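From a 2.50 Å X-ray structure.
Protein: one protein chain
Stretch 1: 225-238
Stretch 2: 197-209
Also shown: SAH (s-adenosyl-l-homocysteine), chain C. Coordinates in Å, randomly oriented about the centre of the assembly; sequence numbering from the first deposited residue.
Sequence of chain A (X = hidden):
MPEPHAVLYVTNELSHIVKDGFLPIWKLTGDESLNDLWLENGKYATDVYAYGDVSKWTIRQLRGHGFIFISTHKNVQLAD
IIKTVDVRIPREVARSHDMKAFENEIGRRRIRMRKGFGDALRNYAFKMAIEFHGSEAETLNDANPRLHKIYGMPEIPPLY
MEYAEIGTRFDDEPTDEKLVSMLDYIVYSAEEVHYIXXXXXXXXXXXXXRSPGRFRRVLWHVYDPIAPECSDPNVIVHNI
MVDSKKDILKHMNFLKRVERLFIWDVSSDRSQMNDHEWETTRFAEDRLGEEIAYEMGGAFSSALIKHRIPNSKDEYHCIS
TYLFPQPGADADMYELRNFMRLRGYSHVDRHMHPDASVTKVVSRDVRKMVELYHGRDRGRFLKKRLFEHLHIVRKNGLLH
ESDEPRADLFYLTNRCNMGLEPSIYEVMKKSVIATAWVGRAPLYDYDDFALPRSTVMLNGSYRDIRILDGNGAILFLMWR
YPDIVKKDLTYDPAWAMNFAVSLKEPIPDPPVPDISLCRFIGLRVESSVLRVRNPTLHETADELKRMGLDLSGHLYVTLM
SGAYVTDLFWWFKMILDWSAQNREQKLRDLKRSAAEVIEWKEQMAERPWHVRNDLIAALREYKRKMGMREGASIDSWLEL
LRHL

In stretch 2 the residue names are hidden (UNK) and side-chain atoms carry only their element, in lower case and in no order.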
# COMPACT_ATOMS: atom_id res chain seq x y z
N PRO A 225 -12.62 11.78 38.95
CA PRO A 225 -12.50 11.68 40.42
C PRO A 225 -11.76 10.43 40.96
O PRO A 225 -11.06 10.54 41.97
CB PRO A 225 -13.96 11.66 40.87
CG PRO A 225 -14.64 12.52 39.89
CD PRO A 225 -13.96 12.24 38.54
N ILE A 226 -11.91 9.28 40.30
CA ILE A 226 -11.25 8.04 40.74
C ILE A 226 -10.02 7.64 39.91
O ILE A 226 -9.56 6.49 39.99
CB ILE A 226 -12.25 6.85 40.85
CG1 ILE A 226 -12.77 6.43 39.46
CG2 ILE A 226 -13.38 7.17 41.82
CD1 ILE A 226 -12.98 4.91 39.28
N ALA A 227 -9.48 8.58 39.14
CA ALA A 227 -8.28 8.32 38.34
C ALA A 227 -7.04 8.15 39.21
O ALA A 227 -6.77 8.99 40.07
CB ALA A 227 -8.07 9.42 37.31
N PRO A 228 -6.29 7.05 39.01
CA PRO A 228 -5.06 6.79 39.77
C PRO A 228 -3.88 7.65 39.29
O PRO A 228 -4.03 8.40 38.32
CB PRO A 228 -4.80 5.31 39.48
CG PRO A 228 -5.34 5.11 38.12
CD PRO A 228 -6.56 5.98 38.04
N GLU A 229 -2.74 7.55 39.97
CA GLU A 229 -1.51 8.21 39.52
C GLU A 229 -1.05 7.65 38.18
O GLU A 229 -1.28 6.48 37.87
CB GLU A 229 -0.39 8.05 40.55
CG GLU A 229 -0.22 9.22 41.53
CD GLU A 229 0.82 8.95 42.60
OE1 GLU A 229 0.72 9.54 43.70
OE2 GLU A 229 1.74 8.14 42.35
N CYS A 230 -0.43 8.51 37.37
CA CYS A 230 0.18 8.06 36.12
C CYS A 230 1.55 8.71 35.91
O CYS A 230 1.65 9.90 35.58
CB CYS A 230 -0.75 8.31 34.93
SG CYS A 230 -0.21 7.48 33.42
N SER A 231 2.58 7.90 36.09
CA SER A 231 3.97 8.34 35.99
C SER A 231 4.40 8.67 34.56
O SER A 231 5.51 9.15 34.35
CB SER A 231 4.89 7.26 36.57
OG SER A 231 4.86 6.10 35.75
N ASP A 232 3.53 8.41 33.58
CA ASP A 232 3.80 8.80 32.20
C ASP A 232 3.77 10.32 32.06
O ASP A 232 2.77 10.95 32.43
CB ASP A 232 2.85 8.11 31.22
CG ASP A 232 3.40 6.79 30.70
OD1 ASP A 232 4.52 6.79 30.13
OD2 ASP A 232 2.72 5.75 30.87
N PRO A 233 4.87 10.91 31.57
CA PRO A 233 5.04 12.36 31.45
C PRO A 233 4.03 13.06 30.55
O PRO A 233 3.70 14.22 30.79
CB PRO A 233 6.46 12.50 30.90
CG PRO A 233 6.77 11.19 30.28
CD PRO A 233 6.06 10.18 31.10
N ASN A 234 3.54 12.37 29.52
CA ASN A 234 2.51 12.94 28.64
C ASN A 234 1.07 12.64 29.09
O ASN A 234 0.11 12.93 28.35
CB ASN A 234 2.74 12.54 27.17
CG ASN A 234 2.60 11.03 26.96
OD1 ASN A 234 2.92 10.23 27.83
ND2 ASN A 234 2.14 10.65 25.78
N VAL A 235 0.91 12.07 30.28
CA VAL A 235 -0.42 11.90 30.89
C VAL A 235 -0.58 12.81 32.10
O VAL A 235 0.01 12.58 33.16
CB VAL A 235 -0.77 10.44 31.26
CG1 VAL A 235 -2.20 10.36 31.77
CG2 VAL A 235 -0.60 9.51 30.05
N ILE A 236 -1.37 13.85 31.91
CA ILE A 236 -1.69 14.81 32.95
C ILE A 236 -3.05 14.44 33.54
O ILE A 236 -4.07 14.45 32.85
CB ILE A 236 -1.62 16.26 32.40
CG1 ILE A 236 -0.17 16.59 32.04
CG2 ILE A 236 -2.15 17.26 33.40
CD1 ILE A 236 -0.02 17.76 31.10
N VAL A 237 -3.04 14.10 34.83
CA VAL A 237 -4.18 13.47 35.48
C VAL A 237 -4.98 14.46 36.32
O VAL A 237 -4.42 15.18 37.16
CB VAL A 237 -3.71 12.25 36.32
CG1 VAL A 237 -4.86 11.64 37.14
CG2 VAL A 237 -3.09 11.20 35.41
N HIS A 238 -6.28 14.50 36.07
CA HIS A 238 -7.19 15.37 36.80
C HIS A 238 -8.24 14.54 37.53
O HIS A 238 -8.96 13.75 36.91
CB HIS A 238 -7.86 16.37 35.85
CG HIS A 238 -6.90 17.11 34.97
ND1 HIS A 238 -6.12 18.15 35.43
CD2 HIS A 238 -6.58 16.96 33.66
CE1 HIS A 238 -5.36 18.61 34.45
NE2 HIS A 238 -5.63 17.90 33.37
N UNK A 197 -13.90 11.15 31.91
CA UNK A 197 -14.47 9.86 32.27
C UNK A 197 -13.51 8.75 31.92
O UNK A 197 -13.92 7.68 31.45
N UNK A 198 -12.22 8.99 32.16
CA UNK A 198 -11.16 8.06 31.78
C UNK A 198 -11.15 6.74 32.58
O UNK A 198 -10.55 5.75 32.14
c UNK A 198 -9.78 8.75 31.85
s UNK A 198 -9.32 9.41 33.49
N UNK A 199 -11.79 6.74 33.74
CA UNK A 199 -11.84 5.54 34.57
C UNK A 199 -10.52 5.26 35.28
O UNK A 199 -9.85 6.18 35.75
N UNK A 200 -10.15 3.98 35.34
CA UNK A 200 -8.95 3.54 36.06
C UNK A 200 -7.67 3.55 35.20
O UNK A 200 -6.59 3.19 35.67
o UNK A 200 -9.27 -0.14 36.00
o UNK A 200 -9.50 1.35 34.40
c UNK A 200 -9.32 1.05 35.61
c UNK A 200 -9.17 2.14 36.66
N UNK A 201 -7.82 3.96 33.94
CA UNK A 201 -6.69 4.16 33.02
C UNK A 201 -6.11 2.88 32.40
O UNK A 201 -5.19 2.95 31.57
c UNK A 201 -4.71 7.32 34.34
c UNK A 201 -5.60 5.07 33.63
c UNK A 201 -5.92 6.57 33.79
c UNK A 201 -6.39 7.25 32.49
N UNK A 202 -6.65 1.72 32.78
CA UNK A 202 -6.22 0.44 32.22
C UNK A 202 -6.40 0.46 30.70
O UNK A 202 -5.54 0.00 29.94
c UNK A 202 -7.42 -3.27 32.86
n UNK A 202 -8.45 -4.04 30.32
n UNK A 202 -8.78 -3.05 32.38
c UNK A 202 -7.00 -0.74 32.84
n UNK A 202 -10.51 -3.14 30.85
c UNK A 202 -9.25 -3.41 31.18
c UNK A 202 -6.47 -2.14 32.45
N UNK A 203 -7.53 1.01 30.27
CA UNK A 203 -7.83 1.21 28.86
C UNK A 203 -6.75 2.06 28.18
O UNK A 203 -6.22 1.65 27.14
o UNK A 203 -10.21 0.72 28.80
c UNK A 203 -9.26 1.79 28.70
c UNK A 203 -9.45 2.54 27.37
N UNK A 204 -6.39 3.20 28.78
CA UNK A 204 -5.35 4.06 28.20
C UNK A 204 -4.00 3.35 28.18
O UNK A 204 -3.22 3.52 27.25
c UNK A 204 -4.23 7.70 29.20
c UNK A 204 -5.24 5.40 28.93
c UNK A 204 -4.28 6.45 28.34
c UNK A 204 -4.66 6.84 26.91
N UNK A 205 -3.72 2.56 29.20
CA UNK A 205 -2.44 1.87 29.31
C UNK A 205 -2.32 0.73 28.31
O UNK A 205 -1.22 0.44 27.84
c UNK A 205 -2.19 1.38 30.74
s UNK A 205 -0.68 3.65 31.51
c UNK A 205 0.63 2.75 32.36
c UNK A 205 -2.08 2.52 31.76
N UNK A 206 -3.44 0.12 27.96
CA UNK A 206 -3.44 -0.89 26.91
C UNK A 206 -3.21 -0.28 25.53
O UNK A 206 -2.60 -0.91 24.66
c UNK A 206 -4.72 -1.74 26.94
c UNK A 206 -4.74 -2.76 28.08
o UNK A 206 -3.78 -4.81 27.31
c UNK A 206 -3.63 -3.80 27.98
n UNK A 206 -2.52 -3.55 28.67
N UNK A 207 -3.67 0.95 25.34
CA UNK A 207 -3.38 1.69 24.11
C UNK A 207 -1.88 1.98 24.01
O UNK A 207 -1.27 1.75 22.96
c UNK A 207 -4.13 3.69 22.71
c UNK A 207 -4.74 3.84 20.37
c UNK A 207 -4.21 2.98 24.04
c UNK A 207 -4.80 3.18 21.60
c UNK A 207 -3.41 4.88 22.58
c UNK A 207 -3.35 5.54 21.35
c UNK A 207 -4.01 5.02 20.25
N UNK A 208 -1.29 2.46 25.10
CA UNK A 208 0.17 2.64 25.19
C UNK A 208 0.92 1.37 24.80
O UNK A 208 1.88 1.43 24.04
c UNK A 208 0.58 3.09 26.59
c UNK A 208 2.77 2.12 28.90
n UNK A 208 3.23 2.31 30.30
c UNK A 208 2.08 3.32 26.74
c UNK A 208 2.57 3.46 28.21
N UNK A 209 0.47 0.23 25.32
CA UNK A 209 1.12 -1.06 25.09
C UNK A 209 0.95 -1.56 23.65
O UNK A 209 1.92 -1.99 23.02
n UNK A 209 1.15 -6.37 28.03
c UNK A 209 1.71 -4.01 27.35
c UNK A 209 0.71 -4.93 28.07
c UNK A 209 0.64 -2.11 26.12
c UNK A 209 1.23 -3.50 25.98
N SAH C . -13.28 5.25 30.23
CA SAH C . -13.38 4.22 31.30
CB SAH C . -14.81 3.71 31.50
CG SAH C . -15.79 4.79 31.93
SD SAH C . -16.34 4.54 33.63
C SAH C . -12.42 3.06 31.02
O SAH C . -12.06 2.81 29.88
OXT SAH C . -11.99 2.37 31.94
C5' SAH C . -17.17 6.13 33.75
C4' SAH C . -16.38 7.04 34.67
O4' SAH C . -16.83 8.37 34.58
C3' SAH C . -16.51 6.67 36.14
O3' SAH C . -15.30 6.07 36.53
C2' SAH C . -16.75 7.98 36.87
O2' SAH C . -15.80 8.18 37.89
C1' SAH C . -16.52 9.01 35.79
N9 SAH C . -17.31 10.25 35.88
C8 SAH C . -18.61 10.41 36.26
N7 SAH C . -18.92 11.73 36.15
C5 SAH C . -17.84 12.40 35.69
C6 SAH C . -17.61 13.73 35.39
N6 SAH C . -18.57 14.64 35.56
N1 SAH C . -16.36 14.13 34.93
C2 SAH C . -15.36 13.20 34.76
N3 SAH C . -15.60 11.87 35.05
C4 SAH C . -16.82 11.48 35.51

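Position 197 has no side-chain atoms, and phi is positive at 81°. It touches nothing on stretch 1. This is Gly197. Its O accepts a 2.8 Å hydrogen bond from SAH N.

Position 198 carries one carbon and then one sulfur. The sulfur lies 4.0 Å from Ala227 CB, an apolar contact. A short chain ending in sulfur is cysteine, so this is Cys198. Its side chain is in the p rotamer, chi1 59°.

Position 199 has no side-chain atoms, and phi is 74°. An ideal CB here would come 2.7 Å from SAH OXT, a clash. The residue is Gly199. Its O lies 3.7 Å from Ala227 CA.

Position 200 has two carbons, the second carrying two oxygens. The CA-to-CB bond points sideways to stretch 1, and the carboxylate makes no contact with it. Asparagine would have one oxygen and one nitrogen, so this is Asp200. Its backbone O lies 3.4 Å from Pro228 CG. Its OD1 accepts a 3.3 Å hydrogen bond from the backbone N of position 202.

Position 201 has four carbons, forked at the second. One branch tip is 4.1 Å from Cys230 CB and 4.3 Å from Val237 CG2. The fork at the second carbon makes it Leu201, not isoleucine. It closes the type II' turn that begins at Cys198 and sits at the N-cap position. The tip is CD1, and CG lies 4.3 Å from Pro228 CD.

Position 202 has three carbons, a nitrogen, then a carbon with two more nitrogens. This guanidinium group identifies Arg202. It is out of reach of stretch 1.

Position 203 has one carbon carrying one oxygen and one carbon. It is out of reach of stretch 1. The elements and branching give Thr203. Its OG1 donates a 3.0 Å hydrogen bond to SAH O.

Position 204 has four carbons, forked at the second. One tip lies 4.1 Å from Val235 CG2. It is Leu204, and the tip is CD2.

Position 205 has two carbons, a sulfur and a final carbon, unbranched. The sulfur is 4.3 Å from Cys230 SG, and the last carbon is 3.9 Å from Asp232 OD2. This is Met205, with all three chi angles m.

Position 206 has three carbons, the third carrying one oxygen and one nitrogen. This is the amide of Gln206, out of reach of stretch 1.

Position 207 has one carbon and a ring of six carbons, with no oxygen. It is Phe207, buried and out of reach.

Position 208 has four carbons in a row ending in nitrogen. The nitrogen lies 3.5 Å from Asp232 OD2. This is Lys208, whose NZ forms a salt bridge with that oxygen.

Position 209 has the same atoms, so it is Lys209. It does not reach stretch 1.

The contact is mainly apolar packing. Leu201 has the largest covered area and meets Pro228, Cys230 and Val237. Leu204 and Met205 extend the packing along the helix. No hydrogen bond crosses between the stretches. The salt bridge from Lys208 to Asp232 adds the charged link.

Stretch 2 (197-209) GCGDLRTLMQFKK
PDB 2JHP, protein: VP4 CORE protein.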